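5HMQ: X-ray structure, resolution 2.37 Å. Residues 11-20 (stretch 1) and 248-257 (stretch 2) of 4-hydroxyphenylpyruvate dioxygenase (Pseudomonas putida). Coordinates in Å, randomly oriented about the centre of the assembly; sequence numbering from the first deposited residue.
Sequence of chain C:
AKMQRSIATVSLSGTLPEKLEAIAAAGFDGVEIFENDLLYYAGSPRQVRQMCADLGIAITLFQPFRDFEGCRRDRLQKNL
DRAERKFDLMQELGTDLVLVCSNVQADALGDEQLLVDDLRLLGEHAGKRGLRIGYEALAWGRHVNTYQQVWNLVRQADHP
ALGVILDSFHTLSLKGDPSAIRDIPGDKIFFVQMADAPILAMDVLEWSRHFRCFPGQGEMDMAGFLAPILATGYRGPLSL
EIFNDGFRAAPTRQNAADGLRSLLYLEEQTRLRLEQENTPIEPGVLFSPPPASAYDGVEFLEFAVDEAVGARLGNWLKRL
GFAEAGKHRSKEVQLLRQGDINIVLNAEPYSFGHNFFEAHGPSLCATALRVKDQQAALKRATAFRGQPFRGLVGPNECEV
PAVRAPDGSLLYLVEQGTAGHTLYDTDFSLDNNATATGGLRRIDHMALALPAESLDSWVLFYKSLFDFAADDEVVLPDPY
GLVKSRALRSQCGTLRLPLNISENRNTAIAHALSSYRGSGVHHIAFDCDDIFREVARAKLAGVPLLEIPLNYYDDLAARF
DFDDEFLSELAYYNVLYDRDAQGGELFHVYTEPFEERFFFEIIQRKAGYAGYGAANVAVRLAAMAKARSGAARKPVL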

# COMPACT_ATOMS: atom_id res chain seq x y z
N SER C 11 2.31 0.74 15.94
CA SER C 11 1.30 0.13 15.07
C SER C 11 0.94 1.00 13.88
O SER C 11 0.22 0.53 12.99
CB SER C 11 0.04 -0.18 15.88
OG SER C 11 0.34 -0.95 17.03
N LEU C 12 1.41 2.24 13.83
CA LEU C 12 1.08 3.18 12.76
C LEU C 12 2.36 3.70 12.13
O LEU C 12 3.47 3.50 12.64
CB LEU C 12 0.24 4.35 13.29
CG LEU C 12 -1.00 4.02 14.12
CD1 LEU C 12 -1.62 5.30 14.67
CD2 LEU C 12 -2.01 3.24 13.30
N SER C 13 2.20 4.35 10.98
CA SER C 13 3.28 5.09 10.34
C SER C 13 2.98 6.58 10.41
O SER C 13 1.85 7.00 10.67
CB SER C 13 3.46 4.65 8.88
OG SER C 13 2.31 4.96 8.11
N GLY C 14 4.01 7.38 10.16
CA GLY C 14 3.89 8.83 10.16
C GLY C 14 4.70 9.47 11.27
O GLY C 14 5.38 8.81 12.05
N THR C 15 4.61 10.80 11.31
CA THR C 15 5.22 11.55 12.40
C THR C 15 4.45 11.29 13.69
O THR C 15 3.28 10.89 13.68
CB THR C 15 5.20 13.05 12.11
OG1 THR C 15 3.87 13.54 12.26
CG2 THR C 15 5.63 13.29 10.68
N LEU C 16 5.11 11.53 14.82
CA LEU C 16 4.44 11.37 16.11
C LEU C 16 3.19 12.23 16.23
O LEU C 16 2.15 11.71 16.69
CB LEU C 16 5.42 11.63 17.25
CG LEU C 16 4.88 11.35 18.66
CD1 LEU C 16 4.26 9.96 18.73
CD2 LEU C 16 5.97 11.51 19.70
N PRO C 17 3.19 13.52 15.86
CA PRO C 17 1.93 14.28 15.90
C PRO C 17 0.84 13.69 15.01
O PRO C 17 -0.34 13.69 15.40
CB PRO C 17 2.35 15.68 15.45
CG PRO C 17 3.78 15.77 15.82
CD PRO C 17 4.33 14.40 15.56
N GLU C 18 1.21 13.21 13.82
CA GLU C 18 0.21 12.60 12.94
C GLU C 18 -0.39 11.35 13.57
O GLU C 18 -1.60 11.13 13.48
CB GLU C 18 0.85 12.26 11.59
CG GLU C 18 1.03 13.46 10.67
CD GLU C 18 2.03 13.21 9.56
OE1 GLU C 18 2.57 12.08 9.48
OE2 GLU C 18 2.27 14.13 8.75
N LYS C 19 0.44 10.53 14.22
CA LYS C 19 -0.07 9.34 14.89
C LYS C 19 -1.02 9.71 16.02
O LYS C 19 -2.13 9.16 16.13
CB LYS C 19 1.08 8.49 15.42
CG LYS C 19 1.95 7.87 14.34
CD LYS C 19 3.04 6.99 14.94
CE LYS C 19 3.94 6.40 13.86
NZ LYS C 19 4.92 5.41 14.41
N LEU C 20 -0.62 10.66 16.87
CA LEU C 20 -1.44 11.02 18.02
C LEU C 20 -2.78 11.60 17.59
O LEU C 20 -3.81 11.32 18.21
CB LEU C 20 -0.70 12.00 18.93
CG LEU C 20 0.61 11.51 19.56
CD1 LEU C 20 1.29 12.65 20.30
CD2 LEU C 20 0.34 10.34 20.49
N ARG C 248 5.96 0.49 4.61
CA ARG C 248 6.19 1.73 3.91
C ARG C 248 4.90 2.41 3.48
O ARG C 248 4.17 1.89 2.62
N ALA C 249 4.60 3.57 4.07
CA ALA C 249 3.44 4.35 3.68
C ALA C 249 2.11 3.73 4.06
O ALA C 249 1.21 3.59 3.23
N ALA C 250 1.97 3.36 5.33
CA ALA C 250 0.73 2.81 5.87
C ALA C 250 -0.23 3.95 6.22
O ALA C 250 0.15 4.87 6.95
CB ALA C 250 1.01 1.96 7.11
N PRO C 251 -1.47 3.93 5.71
CA PRO C 251 -2.39 5.04 6.00
C PRO C 251 -2.69 5.16 7.48
O PRO C 251 -3.31 4.27 8.09
CB PRO C 251 -3.65 4.67 5.20
CG PRO C 251 -3.58 3.19 5.03
CD PRO C 251 -2.11 2.84 4.95
N THR C 252 -2.24 6.27 8.06
CA THR C 252 -2.30 6.46 9.51
C THR C 252 -3.74 6.45 10.01
O THR C 252 -4.07 5.76 10.99
CB THR C 252 -1.62 7.77 9.88
OG1 THR C 252 -0.35 7.85 9.22
CG2 THR C 252 -1.39 7.84 11.39
N ARG C 253 -4.62 7.21 9.36
CA ARG C 253 -5.98 7.38 9.87
C ARG C 253 -6.80 6.10 9.73
O ARG C 253 -7.50 5.71 10.67
CB ARG C 253 -6.67 8.54 9.15
CG ARG C 253 -6.03 9.89 9.46
CD ARG C 253 -7.00 10.81 10.18
NE ARG C 253 -6.31 11.92 10.81
CZ ARG C 253 -6.92 12.96 11.37
NH1 ARG C 253 -8.25 13.03 11.38
NH2 ARG C 253 -6.21 13.93 11.93
N GLN C 254 -6.72 5.44 8.58
CA GLN C 254 -7.50 4.21 8.39
C GLN C 254 -6.97 3.08 9.26
O GLN C 254 -7.75 2.25 9.75
CB GLN C 254 -7.52 3.81 6.92
CG GLN C 254 -8.81 4.19 6.21
CD GLN C 254 -10.03 3.50 6.83
OE1 GLN C 254 -9.97 2.33 7.21
NE2 GLN C 254 -11.13 4.24 6.94
N ASN C 255 -5.65 3.02 9.46
CA ASN C 255 -5.11 2.03 10.39
C ASN C 255 -5.62 2.27 11.80
O ASN C 255 -5.98 1.32 12.51
CB ASN C 255 -3.58 2.04 10.35
CG ASN C 255 -3.01 1.29 9.16
OD1 ASN C 255 -3.74 0.59 8.45
ND2 ASN C 255 -1.71 1.42 8.95
N ALA C 256 -5.66 3.53 12.23
CA ALA C 256 -6.17 3.84 13.56
C ALA C 256 -7.65 3.51 13.67
O ALA C 256 -8.09 2.95 14.69
CB ALA C 256 -5.93 5.32 13.88
N ALA C 257 -8.43 3.82 12.63
CA ALA C 257 -9.85 3.49 12.65
C ALA C 257 -10.06 1.98 12.66
O ALA C 257 -10.91 1.47 13.41
CB ALA C 257 -10.56 4.13 11.45
O HOH W 1 -0.16 3.72 9.61

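A single water bridges the two stretches by three hydrogen bonds, one of them weak. Water 1 accepts hydrogen bonds from Ser13 N, 2.8 Å from the water O, and from Asn255 ND2, 2.9 Å from the water O, and it donates a weak one to Ala250 O, also 2.9 Å from the water O. It thus ties the backbone of the first stretch to both the loop and the helix of the second, although the residues that touch are at least 233 positions apart in sequence. Asn255 suits this place because its CB points toward the first stretch and its amide nitrogen can supply the proton the water accepts.

Each stretch is a loop leading into a helix, and the loop of the first lies against the start of the second helix. The CA atoms of Leu12 and Thr252 are 5.7 Å apart, those of Ser13 and Ala250 5.6 Å. Beside the water, Ser13 OG comes within 2.5 Å of Ala250 O, a very short approach whose hydrogen positions the geometry leaves open. The small side chain of Ala250 points toward this loop, its CB 3.4 Å from Ser13 OG.

The direct hydrogen bond across the contact runs from Thr252 OG1 to Ser13 O, 2.8 Å. Threonine serves two kinds of neighbour: its hydroxyl satisfies a loop carbonyl, while its methyl, CG2, lies 4.0 Å from Lys19 CA and 3.9 Å from Glu18 O, against the first helix.

Leu12 supplies the apolar part of the contact. Its CB points sideways, but the end of the side chain comes nearer, placing CD2 3.6 Å from Asn255 CB and CD1 4.4 Å from Ala256 CB. A branched leucine can spread over the helix surface, and the methyl of Ala256 offers an apolar surface beside it.

Contacts within the first stretch hold this loop in shape. Lys19 extends its side chain back from the helix so that NZ donates to Leu12 O at 3.0 Å. Thr15 caps the helix by accepting at OG1 from Glu18 N, 3.1 Å away, and Glu18 OE1 returns the favour by accepting from Thr15 N at 3.0 Å. This reciprocal pair satisfies amides at the helix start that lack the usual backbone partners. Gly14, at phi 115° and psi 180°, fits the turn between: a CB would be jammed against the preceding carbonyl, would clash with Glu18 OE1 at 3.0 Å, and would sit tightly, 3.3 Å, from Thr252 OG1.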